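PDB 2XFA: actin depolymerization factor 2 from Plasmodium berghei, which probably binds actin and promotes the turnover of actin filaments in the malaria parasite, as its ADF/cofilin relatives do. Local coordinates for residues 62-67 and 132-137; 92-97 and 122-127. All coordinates share one frame; numbering follows the deposited sequence.

Interaction 1: residues 62-67 and 132-137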
loop_
_atom_site.group_PDB
_atom_site.type_symbol
_atom_site.label_atom_id
_atom_site.label_comp_id
_atom_site.label_asym_id
_atom_site.label_seq_id
_atom_site.Cartn_x
_atom_site.Cartn_y
_atom_site.Cartn_z
ATOM N N ARG A 62 8.563 7.572 -4.466
ATOM C CA ARG A 62 8.837 6.301 -5.135
ATOM C C ARG A 62 7.571 5.468 -5.333
ATOM O O ARG A 62 7.374 4.854 -6.372
ATOM C CB ARG A 62 9.849 5.498 -4.325
ATOM C CG ARG A 62 11.185 6.204 -4.149
ATOM C CD ARG A 62 12.158 5.812 -5.219
ATOM N NE ARG A 62 12.872 4.589 -4.874
ATOM C CZ ARG A 62 14.128 4.555 -4.440
ATOM N NH1 ARG A 62 14.825 5.680 -4.292
ATOM N NH2 ARG A 62 14.691 3.391 -4.156
ATOM N N ILE A 63 6.710 5.438 -4.325
ATOM C CA ILE A 63 5.457 4.712 -4.460
ATOM C C ILE A 63 4.618 5.326 -5.553
ATOM O O ILE A 63 4.067 4.619 -6.375
ATOM C CB ILE A 63 4.632 4.722 -3.166
ATOM C CG1 ILE A 63 5.375 3.980 -2.063
ATOM C CG2 ILE A 63 3.294 4.069 -3.399
ATOM C CD1 ILE A 63 4.659 4.062 -0.713
ATOM N N LYS A 64 4.538 6.650 -5.552
ATOM C CA LYS A 64 3.701 7.364 -6.502
ATOM C C LYS A 64 4.122 7.063 -7.941
ATOM O O LYS A 64 3.286 6.889 -8.820
ATOM C CB LYS A 64 3.757 8.859 -6.234
ATOM C CG LYS A 64 2.929 9.690 -7.210
ATOM C CD LYS A 64 3.783 10.744 -7.890
ATOM C CE LYS A 64 3.024 11.419 -9.030
ATOM N NZ LYS A 64 3.842 12.475 -9.705
ATOM N N ASN A 65 5.418 6.965 -8.174
ATOM C CA ASN A 65 5.897 6.731 -9.529
ATOM C C ASN A 65 5.512 5.347 -10.033
ATOM O O ASN A 65 5.585 5.093 -11.222
ATOM C CB ASN A 65 7.405 6.951 -9.614
ATOM C CG ASN A 65 7.774 8.408 -9.522
ATOM O OD1 ASN A 65 7.012 9.271 -9.958
ATOM N ND2 ASN A 65 8.942 8.697 -8.949
ATOM N N ASN A 66 5.074 4.468 -9.127
ATOM C CA ASN A 66 4.581 3.132 -9.507
ATOM C C ASN A 66 3.070 3.039 -9.688
ATOM O O ASN A 66 2.547 1.966 -9.981
ATOM C CB ASN A 66 4.967 2.072 -8.465
ATOM C CG ASN A 66 6.459 1.802 -8.412
ATOM O OD1 ASN A 66 7.142 2.201 -7.463
ATOM N ND2 ASN A 66 6.974 1.116 -9.430
ATOM N N LEU A 67 2.366 4.147 -9.497
ATOM C CA LEU A 67 0.909 4.146 -9.567
ATOM C C LEU A 67 0.416 4.857 -10.813
ATOM O O LEU A 67 1.153 5.627 -11.418
ATOM C CB LEU A 67 0.334 4.836 -8.320
ATOM C CG LEU A 67 0.785 4.155 -7.016
ATOM C CD1 LEU A 67 0.275 4.925 -5.797
ATOM C CD2 LEU A 67 0.314 2.691 -6.986
ATOM N N CYS A 132 -7.977 10.277 -4.714
ATOM C CA CYS A 132 -7.778 11.555 -5.393
ATOM C C CYS A 132 -7.197 11.324 -6.795
ATOM O O CYS A 132 -7.128 10.182 -7.268
ATOM C CB CYS A 132 -6.870 12.473 -4.562
ATOM S SG CYS A 132 -5.257 11.739 -4.169
ATOM N N ASP A 133 -6.829 12.404 -7.476
ATOM C CA ASP A 133 -6.098 12.282 -8.741
ATOM C C ASP A 133 -4.635 11.975 -8.431
ATOM O O ASP A 133 -4.097 12.420 -7.401
ATOM C CB ASP A 133 -6.187 13.577 -9.575
ATOM C CG ASP A 133 -5.622 13.388 -10.993
ATOM O OD1 ASP A 133 -4.414 13.629 -11.199
ATOM O OD2 ASP A 133 -6.381 12.953 -11.882
ATOM N N ILE A 134 -3.976 11.249 -9.334
ATOM C CA ILE A 134 -2.570 10.928 -9.163
ATOM C C ILE A 134 -1.721 12.179 -8.845
ATOM O O ILE A 134 -0.735 12.060 -8.129
ATOM C CB ILE A 134 -1.965 10.239 -10.392
ATOM C CG1 ILE A 134 -0.543 9.790 -10.077
ATOM C CG2 ILE A 134 -1.897 11.205 -11.590
ATOM C CD1 ILE A 134 -0.470 8.722 -9.039
ATOM N N ASN A 135 -2.083 13.343 -9.408
ATOM C CA ASN A 135 -1.402 14.616 -9.120
ATOM C C ASN A 135 -1.395 15.061 -7.651
ATOM O O ASN A 135 -0.554 15.874 -7.247
ATOM C CB ASN A 135 -2.018 15.758 -9.933
ATOM C CG ASN A 135 -1.671 15.666 -11.392
ATOM O OD1 ASN A 135 -0.741 14.948 -11.777
ATOM N ND2 ASN A 135 -2.419 16.377 -12.218
ATOM N N GLU A 136 -2.347 14.574 -6.858
ATOM C CA GLU A 136 -2.399 14.972 -5.449
ATOM C C GLU A 136 -2.051 13.819 -4.513
ATOM O O GLU A 136 -1.966 14.015 -3.313
ATOM C CB GLU A 136 -3.760 15.559 -5.075
ATOM C CG GLU A 136 -4.087 16.857 -5.770
ATOM C CD GLU A 136 -5.237 16.704 -6.740
ATOM O OE1 GLU A 136 -5.073 17.096 -7.915
ATOM O OE2 GLU A 136 -6.297 16.176 -6.330
ATOM N N PHE A 137 -1.827 12.632 -5.074
ATOM C CA PHE A 137 -1.467 11.474 -4.263
ATOM C C PHE A 137 -0.452 11.876 -3.172
ATOM O O PHE A 137 -0.688 11.715 -1.990
ATOM C CB PHE A 137 -0.904 10.343 -5.133
ATOM C CG PHE A 137 -0.505 9.106 -4.344
ATOM C CD1 PHE A 137 0.809 8.898 -3.957
ATOM C CD2 PHE A 137 -1.456 8.172 -3.969
ATOM C CE1 PHE A 137 1.179 7.767 -3.215
ATOM C CE2 PHE A 137 -1.098 7.039 -3.222
ATOM C CZ PHE A 137 0.230 6.841 -2.857
HETATM O O HOH W 1 1.689 13.437 -11.179
#

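Interaction 2: residues 92-97 and 122-127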
loop_
_atom_site.group_PDB
_atom_site.type_symbol
_atom_site.label_atom_id
_atom_site.label_comp_id
_atom_site.label_asym_id
_atom_site.label_seq_id
_atom_site.Cartn_x
_atom_site.Cartn_y
_atom_site.Cartn_z
ATOM N N ILE A 92 3.788 0.653 9.968
ATOM C CA ILE A 92 3.318 -0.009 8.764
ATOM C C ILE A 92 1.990 0.574 8.330
ATOM O O ILE A 92 1.015 0.520 9.070
ATOM C CB ILE A 92 3.176 -1.514 8.954
ATOM C CG1 ILE A 92 4.541 -2.142 9.239
ATOM C CG2 ILE A 92 2.586 -2.135 7.695
ATOM C CD1 ILE A 92 4.427 -3.558 9.769
ATOM N N TYR A 93 1.963 1.178 7.147
ATOM C CA TYR A 93 0.722 1.726 6.605
ATOM C C TYR A 93 0.213 0.796 5.521
ATOM O O TYR A 93 0.996 0.257 4.758
ATOM C CB TYR A 93 0.961 3.114 6.009
ATOM C CG TYR A 93 1.012 4.185 7.063
ATOM C CD1 TYR A 93 -0.076 5.029 7.282
ATOM C CD2 TYR A 93 2.118 4.310 7.891
ATOM C CE1 TYR A 93 -0.037 6.006 8.276
ATOM C CE2 TYR A 93 2.164 5.275 8.891
ATOM C CZ TYR A 93 1.091 6.122 9.078
ATOM O OH TYR A 93 1.153 7.077 10.070
ATOM N N PHE A 94 -1.097 0.644 5.434
ATOM C CA PHE A 94 -1.700 -0.092 4.339
ATOM C C PHE A 94 -2.502 0.939 3.544
ATOM O O PHE A 94 -3.278 1.688 4.117
ATOM C CB PHE A 94 -2.634 -1.179 4.865
ATOM C CG PHE A 94 -3.327 -1.946 3.787
ATOM C CD1 PHE A 94 -2.801 -3.142 3.329
ATOM C CD2 PHE A 94 -4.490 -1.463 3.211
ATOM C CE1 PHE A 94 -3.439 -3.868 2.324
ATOM C CE2 PHE A 94 -5.135 -2.178 2.195
ATOM C CZ PHE A 94 -4.611 -3.380 1.752
ATOM N N ILE A 95 -2.295 1.002 2.234
ATOM C CA ILE A 95 -2.937 2.047 1.451
ATOM C C ILE A 95 -3.696 1.409 0.318
ATOM O O ILE A 95 -3.154 0.598 -0.422
ATOM C CB ILE A 95 -1.893 3.009 0.862
ATOM C CG1 ILE A 95 -1.069 3.628 1.991
ATOM C CG2 ILE A 95 -2.557 4.074 -0.035
ATOM C CD1 ILE A 95 0.298 4.139 1.515
ATOM N N PHE A 96 -4.964 1.755 0.211
ATOM C CA PHE A 96 -5.768 1.312 -0.901
ATOM C C PHE A 96 -5.876 2.493 -1.867
ATOM O O PHE A 96 -6.591 3.480 -1.612
ATOM C CB PHE A 96 -7.139 0.836 -0.423
ATOM C CG PHE A 96 -8.105 0.496 -1.535
ATOM C CD1 PHE A 96 -7.647 0.092 -2.794
ATOM C CD2 PHE A 96 -9.471 0.559 -1.310
ATOM C CE1 PHE A 96 -8.551 -0.216 -3.801
ATOM C CE2 PHE A 96 -10.381 0.256 -2.315
ATOM C CZ PHE A 96 -9.935 -0.138 -3.553
ATOM N N TRP A 97 -5.128 2.384 -2.957
ATOM C CA TRP A 97 -5.151 3.370 -4.050
ATOM C C TRP A 97 -6.277 3.021 -4.996
ATOM O O TRP A 97 -6.271 1.956 -5.634
ATOM C CB TRP A 97 -3.840 3.315 -4.799
ATOM C CG TRP A 97 -3.763 4.158 -6.068
ATOM C CD1 TRP A 97 -3.438 3.703 -7.314
ATOM C CD2 TRP A 97 -3.989 5.572 -6.210
ATOM N NE1 TRP A 97 -3.431 4.752 -8.231
ATOM C CE2 TRP A 97 -3.779 5.902 -7.586
ATOM C CE3 TRP A 97 -4.328 6.590 -5.324
ATOM C CZ2 TRP A 97 -3.908 7.210 -8.083
ATOM C CZ3 TRP A 97 -4.475 7.883 -5.815
ATOM C CH2 TRP A 97 -4.268 8.180 -7.187
ATOM N N ASN A 122 -1.257 -8.744 9.848
ATOM C CA ASN A 122 -1.245 -8.230 11.211
ATOM C C ASN A 122 -0.157 -7.165 11.411
ATOM O O ASN A 122 0.801 -7.105 10.648
ATOM C CB ASN A 122 -1.077 -9.385 12.193
ATOM C CG ASN A 122 -2.353 -10.204 12.357
ATOM O OD1 ASN A 122 -3.371 -9.947 11.703
ATOM N ND2 ASN A 122 -2.307 -11.191 13.246
ATOM N N GLY A 123 -0.317 -6.295 12.404
ATOM C CA GLY A 123 0.686 -5.271 12.627
ATOM C C GLY A 123 0.529 -3.948 11.871
ATOM O O GLY A 123 1.360 -3.051 12.015
ATOM N N ILE A 124 -0.545 -3.783 11.108
ATOM C CA ILE A 124 -0.798 -2.491 10.444
ATOM C C ILE A 124 -1.046 -1.340 11.418
ATOM O O ILE A 124 -1.930 -1.399 12.285
ATOM C CB ILE A 124 -1.997 -2.553 9.492
ATOM C CG1 ILE A 124 -1.739 -3.578 8.391
ATOM C CG2 ILE A 124 -2.289 -1.166 8.885
ATOM C CD1 ILE A 124 -2.961 -3.816 7.524
ATOM N N PHE A 125 -0.267 -0.276 11.256
ATOM C CA PHE A 125 -0.403 0.921 12.075
ATOM C C PHE A 125 -1.621 1.713 11.637
ATOM O O PHE A 125 -2.372 2.207 12.461
ATOM C CB PHE A 125 0.850 1.780 11.984
ATOM C CG PHE A 125 0.842 2.949 12.902
ATOM C CD1 PHE A 125 1.315 2.825 14.200
ATOM C CD2 PHE A 125 0.373 4.175 12.476
ATOM C CE1 PHE A 125 1.307 3.887 15.061
ATOM C CE2 PHE A 125 0.363 5.254 13.338
ATOM C CZ PHE A 125 0.826 5.106 14.638
ATOM N N LYS A 126 -1.834 1.830 10.334
ATOM C CA LYS A 126 -3.035 2.500 9.850
ATOM C C LYS A 126 -3.383 2.062 8.441
ATOM O O LYS A 126 -2.507 1.868 7.597
ATOM C CB LYS A 126 -2.873 4.017 9.894
ATOM C CG LYS A 126 -4.177 4.749 9.746
ATOM C CD LYS A 126 -4.041 6.163 10.249
ATOM C CE LYS A 126 -5.388 6.819 10.436
ATOM N NZ LYS A 126 -5.236 8.266 10.764
ATOM N N SER A 127 -4.674 1.885 8.206
ATOM C CA SER A 127 -5.163 1.533 6.886
ATOM C C SER A 127 -5.815 2.777 6.274
ATOM O O SER A 127 -6.580 3.472 6.952
ATOM C CB SER A 127 -6.168 0.401 7.006
ATOM O OG SER A 127 -6.642 0.057 5.720
HETATM O O HOH W 2 3.070 -0.630 12.467
#

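Interaction 1: residues 62-67 and 132-137
The carbonyl oxygen of Asp133 is gripped by two backbone N-H groups, Glu136 N at 2.8 Å and, weakly, Phe137 N at 3.3 Å. The Asp133 side chain adds to this winding: its OD1 accepts Asn135 N at 3.0 Å, a nearly straight bond (171°) arriving from above the carboxylate plane and closing an Asx turn. So fixed, the turn presents Ile134 and Phe137 to the last turn of helix 56-65. Phe137, with CG anti to the backbone N, turns one side of its ring to the end of that helix. Leu67 CD1 sits over this face in a CH-pi contact, 3.8 Å from the ring centroid and 23° off the normal, displaced toward the CZ rim. Lys64 CB approaches obliquely from the same side of the plane, near the CD1 corner of the ring, the two side chains sliding past each other in opposite directions. Ile134 reaches in with its CD1 methyl, which lies 4.0 Å from Leu67 CB and also touches Lys64 CG. Bent at chi2 (-124°), the lysine then runs outward across Ile134, and a water accepts from Lys64 NZ at 2.8 Å while donating to Asn135 OD1, so the polar rim is joined through solvent. Asn69 continues the grip on the turn, bonding Asp133 OD2 and Ile134 N. Underneath, Ile63 and Leu67 rest on Ile75 of strand 73-81 and Leu67 and Ile134 on Trp97 of strand 89-97, so the contact ties the end of helix 56-65 to the start of helix 137-146 above the sheet.

Interaction 2: residues 92-97 and 122-127
Tyr93 leaves its strand with CG beside the backbone N (chi1 -80°), and its ring runs alongside Lys126 and Phe125, pointing the same way as both. Its CB lies near Lys126 O; CD1 and CE1 then pass the root of the lysine, CE1 being 3.8 Å from Lys126 CB. Further out, CZ meets Phe125 CD2 at 4.0 Å, and the tip, OH, hovers beside the same CD2 and CE2. The two aromatic rings are oblique, their planes turned by 44°. Lys126 continues in an extended chain beyond Tyr93 to a salt bridge with the C-terminal carboxylate of Thr148. On the face that carries Phe94 and Ser127, the CD1 methyl of Ile124 packs obliquely on Phe94 CB at 3.8 Å, while Ser127 OG stands 3.6 Å from Phe94 CD2 and is bonded by Lys114. Backbone bonds hold the strands in parallel register. Phe94 N donates to Lys126 O at 2.9 Å, almost straight (170°) and in the carbonyl plane. Ile92 O is shared: Phe125 N reaches it at 2.7 Å and Lys126 N only weakly at 3.4 Å. Just before this, Gly123 adopts a positive phi at which a CB would collide with the preceding carbonyl oxygen, and a water links its O to Ile92 N. Phe94 continues onto Leu117 and Val118 of helix 104-118, which connects the two strands: this is the parallel pair of a beta-alpha-beta crossover, the element that forms one edge of the central sheet in the ADF/cofilin fold.

In the fold
Interaction 2 is nested along the chain inside the loop closed by interaction 1, and strand 126-130 runs from one to the other; their centres are about 17 Å apart. Trp97, at the end of strand 89-97 and remote from 122-127, brings the strand of interaction 2 up against interaction 1. Its ring meets Phe137 edge-to-face, with Trp97 CE3 3.5 Å from Phe137 CD2, and Trp97 CH2 lies 3.5 Å from Cys132 O. The indole NE1 is bonded to Lys68 O, just beyond residues 62-67. Thus interaction 1 packs two helices on one face of the sheet, whereas Phe94 in interaction 2 faces helix 104-118, whose counterpart in ADF/cofilin relatives contacts actin.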